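Local coordinates for protein epoxyqueuosine reductase (Streptococcus thermophilus, PDB 5D6S) that belongs to the QueG family of epoxyqueuosine reductases and binds cobalamin together with two iron/sulfur clusters (SF4), at residues 36-41 against 137-142; 42-47 against 98-103; 151-156 against 194-199. All coordinates share one frame; numbering follows the deposited sequence.

Interaction 1. Residues 36-41 against 137-142; sequences KMAKEI and KRLAKG
Leu-139 and Ile-41 meet methyl to methyl in the apolar middle of this helix pair, with CD1 of Ile-41 4.0 Å from CD1 of Leu-139. The same Leu-139 CD1 lies 4.2 Å from CA of Ala-38 and 4.4 Å from CG of Met-37, so one methyl is met by three residues of 36-41. Leu-139 does not set out straight at the other helix; its CG stands anti to the backbone N (chi1 -158°), and the branched end comes nearer to the partner.

The second kind of contact is alkyl against guanidinium. Ile-41 and Arg-138 slide past each other in opposite directions, and the two arms of the isoleucine serve different parts of the arginine. CG2 of Ile-41 lies 3.6 Å above the Arg-138 guanidinium plane, toward its rim, while CD1 of Ile-41 packs on CB of Arg-138 at 3.8 Å. A chi1 of 67° places CG1 of Ile-41 between backbone N and carbonyl carbon, and from there its CD1 reaches the Arg-138 and Leu-139 side of the other helix. A weak, long ion pair joins Arg-138 NE to Asp-134.

A thioether against a backbone carbonyl makes the third kind. SD and CE of Met-37 approach O of Gly-142, CE at 3.5 Å. Gly-142 has no side chain, and the methionine lies directly against its main chain.

Helices 30-40 and 128-144 pack as neighbours on one side of the four-stranded sheet, their local axes 10.2 Å apart and running roughly antiparallel at 146°. No hydrogen bond links 36-41 to 137-142. The pairing therefore rests on van der Waals contact, and the guanidinium beside the C-terminal end of helix 30-40 may add a modest favourable interaction with the helix dipole.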
ATOM      1  N   LYS A  36      20.991 -20.336  -6.385  1.00 79.87           N
ATOM      2  CA  LYS A  36      22.341 -19.868  -6.073  1.00 88.70           C
ATOM      3  C   LYS A  36      22.503 -18.369  -6.405  1.00 88.33           C
ATOM      4  O   LYS A  36      22.982 -17.591  -5.565  1.00 87.68           O
ATOM      5  CB  LYS A  36      23.395 -20.772  -6.773  1.00 94.05           C
ATOM      6  CG  LYS A  36      24.714 -20.128  -7.195  1.00101.99           C
ATOM      7  CD  LYS A  36      25.584 -19.729  -6.012  1.00108.90           C
ATOM      8  CE  LYS A  36      26.675 -18.733  -6.411  1.00115.19           C
ATOM      9  NZ  LYS A  36      26.926 -17.732  -5.328  1.00110.43           N
ATOM     10  N   MET A  37      22.089 -17.962  -7.608  1.00 87.22           N
ATOM     11  CA  MET A  37      22.202 -16.543  -8.021  1.00 89.45           C
ATOM     12  C   MET A  37      21.068 -15.651  -7.469  1.00 86.96           C
ATOM     13  O   MET A  37      21.219 -14.426  -7.397  1.00 76.38           O
ATOM     14  CB  MET A  37      22.367 -16.373  -9.546  1.00 88.10           C
ATOM     15  CG  MET A  37      21.278 -16.964 -10.424  1.00 99.44           C
ATOM     16  SD  MET A  37      21.805 -17.001 -12.154  1.00112.94           S
ATOM     17  CE  MET A  37      20.604 -18.122 -12.869  1.00111.17           C
ATOM     18  N   ALA A  38      19.958 -16.266  -7.068  1.00 76.45           N
ATOM     19  CA  ALA A  38      18.892 -15.541  -6.416  1.00 79.18           C
ATOM     20  C   ALA A  38      19.460 -14.899  -5.163  1.00 79.09           C
ATOM     21  O   ALA A  38      19.523 -13.666  -5.066  1.00 86.69           O
ATOM     22  CB  ALA A  38      17.714 -16.460  -6.083  1.00 79.44           C
ATOM     23  N   LYS A  39      19.889 -15.718  -4.210  1.00 79.40           N
ATOM     24  CA  LYS A  39      20.385 -15.171  -2.939  1.00 95.43           C
ATOM     25  C   LYS A  39      21.608 -14.272  -3.180  1.00 91.24           C
ATOM     26  O   LYS A  39      21.847 -13.324  -2.435  1.00 87.00           O
ATOM     27  CB  LYS A  39      20.655 -16.280  -1.892  1.00103.23           C
ATOM     28  CG  LYS A  39      21.939 -17.071  -2.076  1.00113.66           C
ATOM     29  CD  LYS A  39      23.089 -16.542  -1.219  1.00119.82           C
ATOM     30  CE  LYS A  39      24.444 -16.911  -1.819  1.00123.81           C
ATOM     31  NZ  LYS A  39      25.570 -16.298  -1.066  1.00122.05           N
ATOM     32  N   GLU A  40      22.349 -14.562  -4.243  1.00 87.95           N
ATOM     33  CA  GLU A  40      23.459 -13.716  -4.666  1.00 89.79           C
ATOM     34  C   GLU A  40      23.007 -12.266  -4.887  1.00 84.21           C
ATOM     35  O   GLU A  40      23.691 -11.344  -4.457  1.00 81.46           O
ATOM     36  CB  GLU A  40      24.109 -14.303  -5.936  1.00107.03           C
ATOM     37  CG  GLU A  40      24.924 -13.353  -6.818  1.00121.44           C
ATOM     38  CD  GLU A  40      26.325 -13.107  -6.293  1.00124.87           C
ATOM     39  OE1 GLU A  40      26.463 -12.862  -5.071  1.00134.60           O
ATOM     40  OE2 GLU A  40      27.275 -13.142  -7.110  1.00115.73           O
ATOM     41  N   ILE A  41      21.874 -12.069  -5.566  1.00 83.82           N
ATOM     42  CA  ILE A  41      21.411 -10.717  -5.932  1.00 84.58           C
ATOM     43  C   ILE A  41      20.297 -10.174  -5.021  1.00 86.88           C
ATOM     44  O   ILE A  41      19.545  -9.287  -5.403  1.00 83.33           O
ATOM     45  CB  ILE A  41      20.980 -10.624  -7.414  1.00 90.02           C
ATOM     46  CG1 ILE A  41      19.716 -11.448  -7.684  1.00 96.86           C
ATOM     47  CG2 ILE A  41      22.143 -11.011  -8.320  1.00 90.62           C
ATOM     48  CD1 ILE A  41      19.362 -11.578  -9.155  1.00100.98           C
ATOM     49  N   LYS A 137      15.561  -8.471 -13.694  1.00 84.21           N
ATOM     50  CA  LYS A 137      16.332  -8.228 -14.910  1.00 79.22           C
ATOM     51  C   LYS A 137      17.637  -8.984 -14.800  1.00 81.31           C
ATOM     52  O   LYS A 137      18.038  -9.678 -15.730  1.00 85.14           O
ATOM     53  CB  LYS A 137      16.648  -6.745 -15.041  1.00 91.15           C
ATOM     54  CG  LYS A 137      16.199  -6.092 -16.329  1.00 94.94           C
ATOM     55  CD  LYS A 137      15.901  -4.623 -16.065  1.00109.23           C
ATOM     56  CE  LYS A 137      15.774  -3.849 -17.361  1.00120.99           C
ATOM     57  NZ  LYS A 137      15.230  -2.477 -17.189  1.00126.54           N
ATOM     58  N   ARG A 138      18.289  -8.834 -13.646  1.00 81.97           N
ATOM     59  CA  ARG A 138      19.537  -9.536 -13.302  1.00 87.08           C
ATOM     60  C   ARG A 138      19.417 -11.073 -13.341  1.00 85.41           C
ATOM     61  O   ARG A 138      20.258 -11.764 -13.927  1.00 89.61           O
ATOM     62  CB  ARG A 138      20.033  -9.077 -11.917  1.00 88.57           C
ATOM     63  CG  ARG A 138      21.104  -7.997 -11.982  1.00 88.07           C
ATOM     64  CD  ARG A 138      20.773  -6.772 -11.150  1.00 89.28           C
ATOM     65  NE  ARG A 138      20.693  -7.040  -9.711  1.00101.10           N
ATOM     66  CZ  ARG A 138      21.736  -7.235  -8.907  1.00100.48           C
ATOM     67  NH1 ARG A 138      22.977  -7.219  -9.378  1.00112.79           N
ATOM     68  NH2 ARG A 138      21.541  -7.445  -7.613  1.00107.48           N
ATOM     69  N   LEU A 139      18.365 -11.585 -12.720  1.00 80.60           N
ATOM     70  CA  LEU A 139      18.033 -13.008 -12.770  1.00 78.40           C
ATOM     71  C   LEU A 139      17.848 -13.516 -14.210  1.00 78.76           C
ATOM     72  O   LEU A 139      18.343 -14.565 -14.571  1.00 77.46           O
ATOM     73  CB  LEU A 139      16.750 -13.266 -11.973  1.00 72.15           C
ATOM     74  CG  LEU A 139      16.561 -14.688 -11.488  1.00 75.15           C
ATOM     75  CD1 LEU A 139      17.421 -14.910 -10.254  1.00 85.46           C
ATOM     76  CD2 LEU A 139      15.094 -14.977 -11.183  1.00 77.54           C
ATOM     77  N   ALA A 140      17.102 -12.775 -15.021  1.00 80.38           N
ATOM     78  CA  ALA A 140      16.934 -13.123 -16.428  1.00 78.51           C
ATOM     79  C   ALA A 140      18.267 -13.069 -17.186  1.00 83.98           C
ATOM     80  O   ALA A 140      18.531 -13.947 -17.988  1.00 94.45           O
ATOM     81  CB  ALA A 140      15.905 -12.223 -17.096  1.00 77.34           C
ATOM     82  N   LYS A 141      19.105 -12.055 -16.940  1.00 87.20           N
ATOM     83  CA  LYS A 141      20.413 -11.934 -17.642  1.00 86.51           C
ATOM     84  C   LYS A 141      21.345 -13.077 -17.233  1.00 89.67           C
ATOM     85  O   LYS A 141      22.120 -13.571 -18.047  1.00 93.61           O
ATOM     86  CB  LYS A 141      21.106 -10.582 -17.392  1.00 73.42           C
ATOM     87  N   GLY A 142      21.259 -13.486 -15.969  1.00 91.89           N
ATOM     88  CA  GLY A 142      22.042 -14.607 -15.447  1.00 92.44           C
ATOM     89  C   GLY A 142      21.540 -15.978 -15.862  1.00 87.55           C
ATOM     90  O   GLY A 142      22.268 -16.963 -15.729  1.00101.25           O
TER

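Interaction 2. Residues 42-47 against 98-103; sequences GISKIG and AVAYPH
The carbonyl O of Ala-98 takes two backbone N-H groups at once, from Ser-44 N at 2.9 Å and from Lys-45 N at 3.2 Å. Both bonds are weak because they are strongly bent. The third backbone bond returns the other way: Ala-98 N gives to Lys-45 O at 3.1 Å, which makes Lys-45 and Ala-98 an antiparallel hydrogen-bonded pair. One step further, a side chain stands in for the main chain. OG of Ser-44, anti to its own carbonyl carbon (chi1 -65°), accepts from Ala-100 N at 3.3 Å; this bond is long and weak but nearly straight, at 167°. Beside it, Ala-100 CB lies 3.7 Å from the same Ser-44 OG.

Two consecutive N-H groups on one carbonyl resemble a classic beta bulge, here placed where the chain enters strand 45-50, an outermost strand of the sheet. Just before it, Gly-42 with its positive phi is the C-prime residue of the Schellman motif that ends helix 30-40, with Ile-43 N turned back to Ala-38 O. The chain thus passes from helix to sheet edge within a few residues.

The side chains part to two sides. CB of Lys-45 and CB of Ala-98 stand side by side, 4.0 Å apart, on the face where the side chain of Ala-98 comes within about 7 Å of the bound cobalamin. The lysine chain then leads away from the pair, and its NZ is hydrogen-bonded to Ile-172 O. Ile-43 and Val-99 both pack on Lys-135 of helix 128-144. CG2 of Ile-43 also touches the backbone, 3.5 Å from Ala-98 O.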
ATOM      1  N   GLY A  42      20.231 -10.677  -3.795  1.00 87.83           N
ATOM      2  CA  GLY A  42      19.438 -10.037  -2.743  1.00 84.78           C
ATOM      3  C   GLY A  42      17.998 -10.484  -2.655  1.00 77.09           C
ATOM      4  O   GLY A  42      17.199  -9.846  -1.966  1.00 80.90           O
ATOM      5  N   ILE A  43      17.658 -11.575  -3.331  1.00 66.94           N
ATOM      6  CA  ILE A  43      16.304 -12.095  -3.247  1.00 66.31           C
ATOM      7  C   ILE A  43      16.184 -12.957  -2.010  1.00 69.52           C
ATOM      8  O   ILE A  43      16.913 -13.928  -1.865  1.00 88.35           O
ATOM      9  CB  ILE A  43      15.929 -12.913  -4.490  1.00 65.43           C
ATOM     10  CG1 ILE A  43      15.953 -12.015  -5.718  1.00 62.07           C
ATOM     11  CG2 ILE A  43      14.548 -13.546  -4.335  1.00 66.69           C
ATOM     12  CD1 ILE A  43      15.807 -12.770  -7.018  1.00 58.57           C
ATOM     13  N   SER A  44      15.244 -12.620  -1.137  1.00 70.80           N
ATOM     14  CA  SER A  44      15.123 -13.264   0.166  1.00 72.23           C
ATOM     15  C   SER A  44      14.475 -14.650   0.126  1.00 74.09           C
ATOM     16  O   SER A  44      14.540 -15.409   1.104  1.00 88.51           O
ATOM     17  CB  SER A  44      14.333 -12.364   1.131  1.00 68.51           C
ATOM     18  OG  SER A  44      15.044 -11.170   1.390  1.00 69.01           O
ATOM     19  N   LYS A  45      13.805 -14.958  -0.966  1.00 71.23           N
ATOM     20  CA  LYS A  45      13.138 -16.258  -1.121  1.00 72.95           C
ATOM     21  C   LYS A  45      12.768 -16.426  -2.569  1.00 80.35           C
ATOM     22  O   LYS A  45      12.542 -15.442  -3.265  1.00 85.69           O
ATOM     23  CB  LYS A  45      11.871 -16.363  -0.277  1.00 67.42           C
ATOM     24  CG  LYS A  45      11.904 -17.416   0.799  1.00 68.20           C
ATOM     25  CD  LYS A  45      10.671 -17.302   1.688  1.00 71.19           C
ATOM     26  CE  LYS A  45      10.481 -18.524   2.565  1.00 68.32           C
ATOM     27  NZ  LYS A  45       9.728 -19.568   1.836  1.00 71.98           N
ATOM     28  N   ILE A  46      12.691 -17.676  -3.007  1.00 82.41           N
ATOM     29  CA  ILE A  46      12.363 -17.981  -4.392  1.00 71.45           C
ATOM     30  C   ILE A  46      11.616 -19.286  -4.450  1.00 71.03           C
ATOM     31  O   ILE A  46      11.754 -20.151  -3.585  1.00 79.77           O
ATOM     32  CB  ILE A  46      13.617 -17.995  -5.271  1.00 71.74           C
ATOM     33  CG1 ILE A  46      13.249 -18.139  -6.740  1.00 69.73           C
ATOM     34  CG2 ILE A  46      14.590 -19.079  -4.817  1.00 80.17           C
ATOM     35  CD1 ILE A  46      14.332 -17.615  -7.659  1.00 70.19           C
ATOM     36  N   GLY A  47      10.782 -19.402  -5.459  1.00 74.31           N
ATOM     37  CA  GLY A  47       9.835 -20.498  -5.554  1.00 72.87           C
ATOM     38  C   GLY A  47       9.607 -20.787  -7.025  1.00 74.93           C
ATOM     39  O   GLY A  47       9.968 -19.977  -7.874  1.00 61.57           O
ATOM     40  N   ALA A  98      10.535 -13.103  -3.711  1.00 66.79           N
ATOM     41  CA  ALA A  98      10.138 -12.368  -2.528  1.00 69.89           C
ATOM     42  C   ALA A  98      11.353 -11.635  -1.982  1.00 65.43           C
ATOM     43  O   ALA A  98      12.423 -12.226  -1.858  1.00 58.71           O
ATOM     44  CB  ALA A  98       9.579 -13.303  -1.479  1.00 75.95           C
ATOM     45  N   VAL A  99      11.199 -10.340  -1.713  1.00 64.31           N
ATOM     46  CA  VAL A  99      12.267  -9.549  -1.112  1.00 65.76           C
ATOM     47  C   VAL A  99      11.697  -9.026   0.180  1.00 73.67           C
ATOM     48  O   VAL A  99      10.632  -8.402   0.184  1.00 80.43           O
ATOM     49  CB  VAL A  99      12.713  -8.380  -2.003  1.00 61.12           C
ATOM     50  CG1 VAL A  99      13.778  -7.542  -1.311  1.00 67.66           C
ATOM     51  CG2 VAL A  99      13.256  -8.900  -3.323  1.00 58.23           C
ATOM     52  N   ALA A 100      12.397  -9.274   1.280  1.00 69.72           N
ATOM     53  CA  ALA A 100      11.903  -8.848   2.575  1.00 74.45           C
ATOM     54  C   ALA A 100      12.226  -7.378   2.819  1.00 67.59           C
ATOM     55  O   ALA A 100      13.198  -6.862   2.276  1.00 68.22           O
ATOM     56  CB  ALA A 100      12.494  -9.715   3.670  1.00 81.19           C
ATOM     57  N   TYR A 101      11.404  -6.720   3.640  1.00 67.17           N
ATOM     58  CA  TYR A 101      11.628  -5.315   4.030  1.00 64.06           C
ATOM     59  C   TYR A 101      11.352  -5.090   5.519  1.00 63.60           C
ATOM     60  O   TYR A 101      10.493  -5.761   6.116  1.00 61.01           O
ATOM     61  CB  TYR A 101      10.774  -4.357   3.184  1.00 63.06           C
ATOM     62  CG  TYR A 101       9.266  -4.526   3.319  1.00 56.32           C
ATOM     63  CD1 TYR A 101       8.578  -5.394   2.505  1.00 59.87           C
ATOM     64  CD2 TYR A 101       8.537  -3.780   4.222  1.00 55.52           C
ATOM     65  CE1 TYR A 101       7.195  -5.527   2.588  1.00 65.94           C
ATOM     66  CE2 TYR A 101       7.152  -3.916   4.325  1.00 57.33           C
ATOM     67  CZ  TYR A 101       6.478  -4.789   3.502  1.00 61.58           C
ATOM     68  OH  TYR A 101       5.104  -4.961   3.581  1.00 58.96           O
ATOM     69  N   PRO A 102      12.113  -4.168   6.135  1.00 57.40           N
ATOM     70  CA  PRO A 102      11.934  -3.902   7.555  1.00 54.83           C
ATOM     71  C   PRO A 102      10.586  -3.272   7.831  1.00 56.53           C
ATOM     72  O   PRO A 102      10.133  -2.446   7.050  1.00 70.20           O
ATOM     73  CB  PRO A 102      13.042  -2.909   7.880  1.00 57.95           C
ATOM     74  CG  PRO A 102      13.472  -2.323   6.566  1.00 58.39           C
ATOM     75  CD  PRO A 102      13.121  -3.302   5.501  1.00 52.53           C
ATOM     76  N   HIS A 103       9.995  -3.618   8.963  1.00 60.16           N
ATOM     77  CA  HIS A 103       8.743  -3.031   9.401  1.00 66.51           C
ATOM     78  C   HIS A 103       8.887  -2.131  10.648  1.00 75.67           C
ATOM     79  O   HIS A 103       7.987  -1.366  10.975  1.00 76.77           O
ATOM     80  CB  HIS A 103       7.720  -4.136   9.618  1.00 71.44           C
ATOM     81  CG  HIS A 103       7.788  -4.790  10.961  1.00 84.80           C
ATOM     82  ND1 HIS A 103       8.789  -5.671  11.322  1.00 84.82           N
ATOM     83  CD2 HIS A 103       6.949  -4.714  12.024  1.00 96.20           C
ATOM     84  CE1 HIS A 103       8.565  -6.099  12.553  1.00 96.47           C
ATOM     85  NE2 HIS A 103       7.455  -5.534  13.000  1.00102.51           N
TER

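Interaction 3. Residues 151-156 against 194-199; sequences EYKGMV and ELITNL
Met-155 and Glu-194 hold the firm end of this strand pair. Met-155 N gives to Glu-194 O at 2.9 Å, in the carbonyl plane, and Glu-194 N returns a bond to Met-155 O at 3.0 Å. On the same face, CB of Met-155 lies 3.5 Å from OE2 of Glu-194, and the extended methionine chain carries CE to within 4.0 Å of CD1 of Ile-196. That carboxylate oxygen also lies close to OD1 of Asp-163, and the Glu-194 side chain is about 6 Å from the bound cobalamin.

Lys-153 and Ile-196 form the next hydrogen-bonded pair. Strand 152-155 thereby closes one edge of the four-stranded antiparallel sheet, while 190-197 is bonded on its other side to 93-100.

The far end is looser and more exposed. Asn-198 N bonds to Glu-151 O at 3.2 Å, but the return bond, from Glu-151 N to OD1 of Asn-198, is weak at 3.3 Å. ND2 of Asn-198 turns instead to Asn-149 O, and OE1 of Glu-151 to Ser-90. On the face opposite Met-155 and Glu-194, CD1 of Leu-195 meets the exposed Tyr-152 obliquely, 3.7 Å from its CD2.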
ATOM      1  N   GLU A 151      12.981 -17.583 -22.820  1.00 86.04           N
ATOM      2  CA  GLU A 151      11.952 -16.558 -23.007  1.00 85.62           C
ATOM      3  C   GLU A 151      11.293 -16.221 -21.681  1.00 88.63           C
ATOM      4  O   GLU A 151      10.952 -17.121 -20.916  1.00 76.66           O
ATOM      5  CB  GLU A 151      10.900 -17.019 -24.007  1.00 81.11           C
ATOM      6  CG  GLU A 151      11.369 -16.981 -25.457  1.00 79.60           C
ATOM      7  CD  GLU A 151      10.228 -17.107 -26.462  1.00 85.15           C
ATOM      8  OE1 GLU A 151       9.041 -17.266 -26.050  1.00 77.81           O
ATOM      9  OE2 GLU A 151      10.523 -17.017 -27.678  1.00 84.23           O
ATOM     10  N   TYR A 152      11.106 -14.925 -21.419  1.00 92.03           N
ATOM     11  CA  TYR A 152      10.541 -14.484 -20.141  1.00 87.02           C
ATOM     12  C   TYR A 152       9.626 -13.275 -20.214  1.00 80.53           C
ATOM     13  O   TYR A 152       9.514 -12.606 -21.233  1.00 83.76           O
ATOM     14  CB  TYR A 152      11.654 -14.209 -19.131  1.00 81.19           C
ATOM     15  CG  TYR A 152      12.608 -13.106 -19.516  1.00 85.98           C
ATOM     16  CD1 TYR A 152      13.625 -13.336 -20.415  1.00 85.65           C
ATOM     17  CD2 TYR A 152      12.520 -11.837 -18.938  1.00 91.11           C
ATOM     18  CE1 TYR A 152      14.522 -12.334 -20.745  1.00 86.97           C
ATOM     19  CE2 TYR A 152      13.425 -10.838 -19.259  1.00 84.36           C
ATOM     20  CZ  TYR A 152      14.421 -11.105 -20.168  1.00 80.16           C
ATOM     21  OH  TYR A 152      15.297 -10.124 -20.544  1.00 93.35           O
ATOM     22  N   LYS A 153       8.977 -13.010 -19.087  1.00 79.47           N
ATOM     23  CA  LYS A 153       8.021 -11.931 -18.943  1.00 72.37           C
ATOM     24  C   LYS A 153       7.924 -11.612 -17.451  1.00 65.60           C
ATOM     25  O   LYS A 153       7.389 -12.397 -16.679  1.00 62.62           O
ATOM     26  CB  LYS A 153       6.683 -12.377 -19.535  1.00 72.16           C
ATOM     27  CG  LYS A 153       5.497 -11.492 -19.242  1.00 78.02           C
ATOM     28  CD  LYS A 153       5.732 -10.064 -19.677  1.00 81.11           C
ATOM     29  CE  LYS A 153       4.410  -9.319 -19.693  1.00 87.78           C
ATOM     30  NZ  LYS A 153       4.652  -7.864 -19.557  1.00 91.77           N
ATOM     31  N   GLY A 154       8.469 -10.468 -17.058  1.00 67.58           N
ATOM     32  CA  GLY A 154       8.528 -10.072 -15.648  1.00 65.62           C
ATOM     33  C   GLY A 154       7.320  -9.274 -15.188  1.00 55.71           C
ATOM     34  O   GLY A 154       6.813  -8.435 -15.911  1.00 61.03           O
ATOM     35  N   MET A 155       6.888  -9.516 -13.956  1.00 55.83           N
ATOM     36  CA  MET A 155       5.787  -8.776 -13.346  1.00 60.62           C
ATOM     37  C   MET A 155       6.101  -8.389 -11.900  1.00 62.19           C
ATOM     38  O   MET A 155       6.684  -9.169 -11.164  1.00 72.14           O
ATOM     39  CB  MET A 155       4.509  -9.618 -13.373  1.00 57.46           C
ATOM     40  CG  MET A 155       3.968  -9.819 -14.761  1.00 59.91           C
ATOM     41  SD  MET A 155       2.492 -10.827 -14.683  1.00 76.70           S
ATOM     42  CE  MET A 155       1.903 -10.664 -16.369  1.00 76.78           C
ATOM     43  N   VAL A 156       5.692  -7.197 -11.493  1.00 61.28           N
ATOM     44  CA  VAL A 156       5.703  -6.852 -10.070  1.00 63.93           C
ATOM     45  C   VAL A 156       4.620  -5.801  -9.779  1.00 61.23           C
ATOM     46  O   VAL A 156       4.734  -4.661 -10.200  1.00 63.12           O
ATOM     47  CB  VAL A 156       7.125  -6.453  -9.597  1.00 59.18           C
ATOM     48  CG1 VAL A 156       7.813  -5.601 -10.635  1.00 64.42           C
ATOM     49  CG2 VAL A 156       7.096  -5.768  -8.248  1.00 56.56           C
ATOM     50  N   GLU A 194       7.187 -11.911 -10.024  1.00 76.06           N
ATOM     51  CA  GLU A 194       7.111 -13.130 -10.835  1.00 79.44           C
ATOM     52  C   GLU A 194       7.914 -12.983 -12.107  1.00 81.95           C
ATOM     53  O   GLU A 194       7.921 -11.927 -12.728  1.00 67.67           O
ATOM     54  CB  GLU A 194       5.696 -13.427 -11.310  1.00 75.73           C
ATOM     55  CG  GLU A 194       4.675 -13.582 -10.223  1.00 71.24           C
ATOM     56  CD  GLU A 194       3.942 -12.307  -9.957  1.00 71.74           C
ATOM     57  OE1 GLU A 194       4.039 -11.831  -8.808  1.00 68.74           O
ATOM     58  OE2 GLU A 194       3.297 -11.781 -10.900  1.00 68.59           O
ATOM     59  N   LEU A 195       8.558 -14.074 -12.499  1.00 89.86           N
ATOM     60  CA  LEU A 195       9.162 -14.189 -13.814  1.00 88.86           C
ATOM     61  C   LEU A 195       8.502 -15.372 -14.509  1.00 96.37           C
ATOM     62  O   LEU A 195       8.794 -16.535 -14.202  1.00103.43           O
ATOM     63  CB  LEU A 195      10.669 -14.396 -13.685  1.00 84.25           C
ATOM     64  CG  LEU A 195      11.466 -14.322 -14.976  1.00 85.59           C
ATOM     65  CD1 LEU A 195      11.345 -12.959 -15.631  1.00 84.43           C
ATOM     66  CD2 LEU A 195      12.926 -14.627 -14.676  1.00 91.29           C
ATOM     67  N   ILE A 196       7.566 -15.072 -15.404  1.00 92.85           N
ATOM     68  CA  ILE A 196       6.958 -16.101 -16.244  1.00 86.65           C
ATOM     69  C   ILE A 196       8.009 -16.506 -17.266  1.00 82.00           C
ATOM     70  O   ILE A 196       8.736 -15.658 -17.780  1.00 77.94           O
ATOM     71  CB  ILE A 196       5.711 -15.604 -16.989  1.00 83.79           C
ATOM     72  CG1 ILE A 196       4.658 -15.084 -16.017  1.00 82.77           C
ATOM     73  CG2 ILE A 196       5.090 -16.735 -17.799  1.00 84.78           C
ATOM     74  CD1 ILE A 196       3.538 -14.318 -16.698  1.00 80.89           C
ATOM     75  N   THR A 197       8.084 -17.801 -17.557  1.00 85.22           N
ATOM     76  CA  THR A 197       9.181 -18.344 -18.359  1.00 91.53           C
ATOM     77  C   THR A 197       8.814 -19.622 -19.140  1.00 88.82           C
ATOM     78  O   THR A 197       7.845 -20.317 -18.821  1.00 66.02           O
ATOM     79  CB  THR A 197      10.441 -18.556 -17.475  1.00 95.65           C
ATOM     80  OG1 THR A 197      11.414 -19.323 -18.181  1.00108.25           O
ATOM     81  CG2 THR A 197      10.112 -19.291 -16.215  1.00102.34           C
ATOM     82  N   ASN A 198       9.626 -19.929 -20.155  1.00 96.33           N
ATOM     83  CA  ASN A 198       9.461 -21.146 -20.982  1.00 95.74           C
ATOM     84  C   ASN A 198      10.340 -22.336 -20.555  1.00 90.14           C
ATOM     85  O   ASN A 198      10.513 -23.282 -21.316  1.00 93.36           O
ATOM     86  CB  ASN A 198       9.739 -20.828 -22.448  1.00 88.86           C
ATOM     87  CG  ASN A 198      11.213 -20.592 -22.733  1.00 89.70           C
ATOM     88  OD1 ASN A 198      12.047 -20.539 -21.824  1.00 92.22           O
ATOM     89  ND2 ASN A 198      11.533 -20.411 -24.002  1.00 83.93           N
ATOM     90  N   LEU A 199      10.873 -22.290 -19.337  1.00 83.15           N
ATOM     91  CA  LEU A 199      11.697 -23.369 -18.797  1.00 81.01           C
ATOM     92  C   LEU A 199      10.856 -24.510 -18.224  1.00 85.94           C
ATOM     93  O   LEU A 199       9.785 -24.291 -17.670  1.00 83.45           O
ATOM     94  CB  LEU A 199      12.637 -22.834 -17.713  1.00 89.16           C
ATOM     95  CG  LEU A 199      13.965 -22.191 -18.141  1.00 90.44           C
ATOM     96  CD1 LEU A 199      13.852 -21.431 -19.453  1.00 93.59           C
ATOM     97  CD2 LEU A 199      14.507 -21.286 -17.039  1.00 93.21           C
TER

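Overall arrangement
Interactions 2 and 3 are the two outer joints of one antiparallel sheet, ordered 45-50, 93-100, 190-197, 152-155; their centres are 18 Å apart and they do not touch. Interaction 1 joins the two helices lying over that sheet, its centre 13 Å from the centre of each of the others, and touches both: Ala-38 packs on Ile-46, Ala-140 on Tyr-152 and Leu-139 on Leu-195. Along the chain, interaction 2 is nested within the loop closed by interaction 1, and interaction 3 follows both. The two helices thus lie on one face of the sheet, and Ala-98 and Glu-194 point to the other, their side chains about 7 and 6 Å from cobalamin.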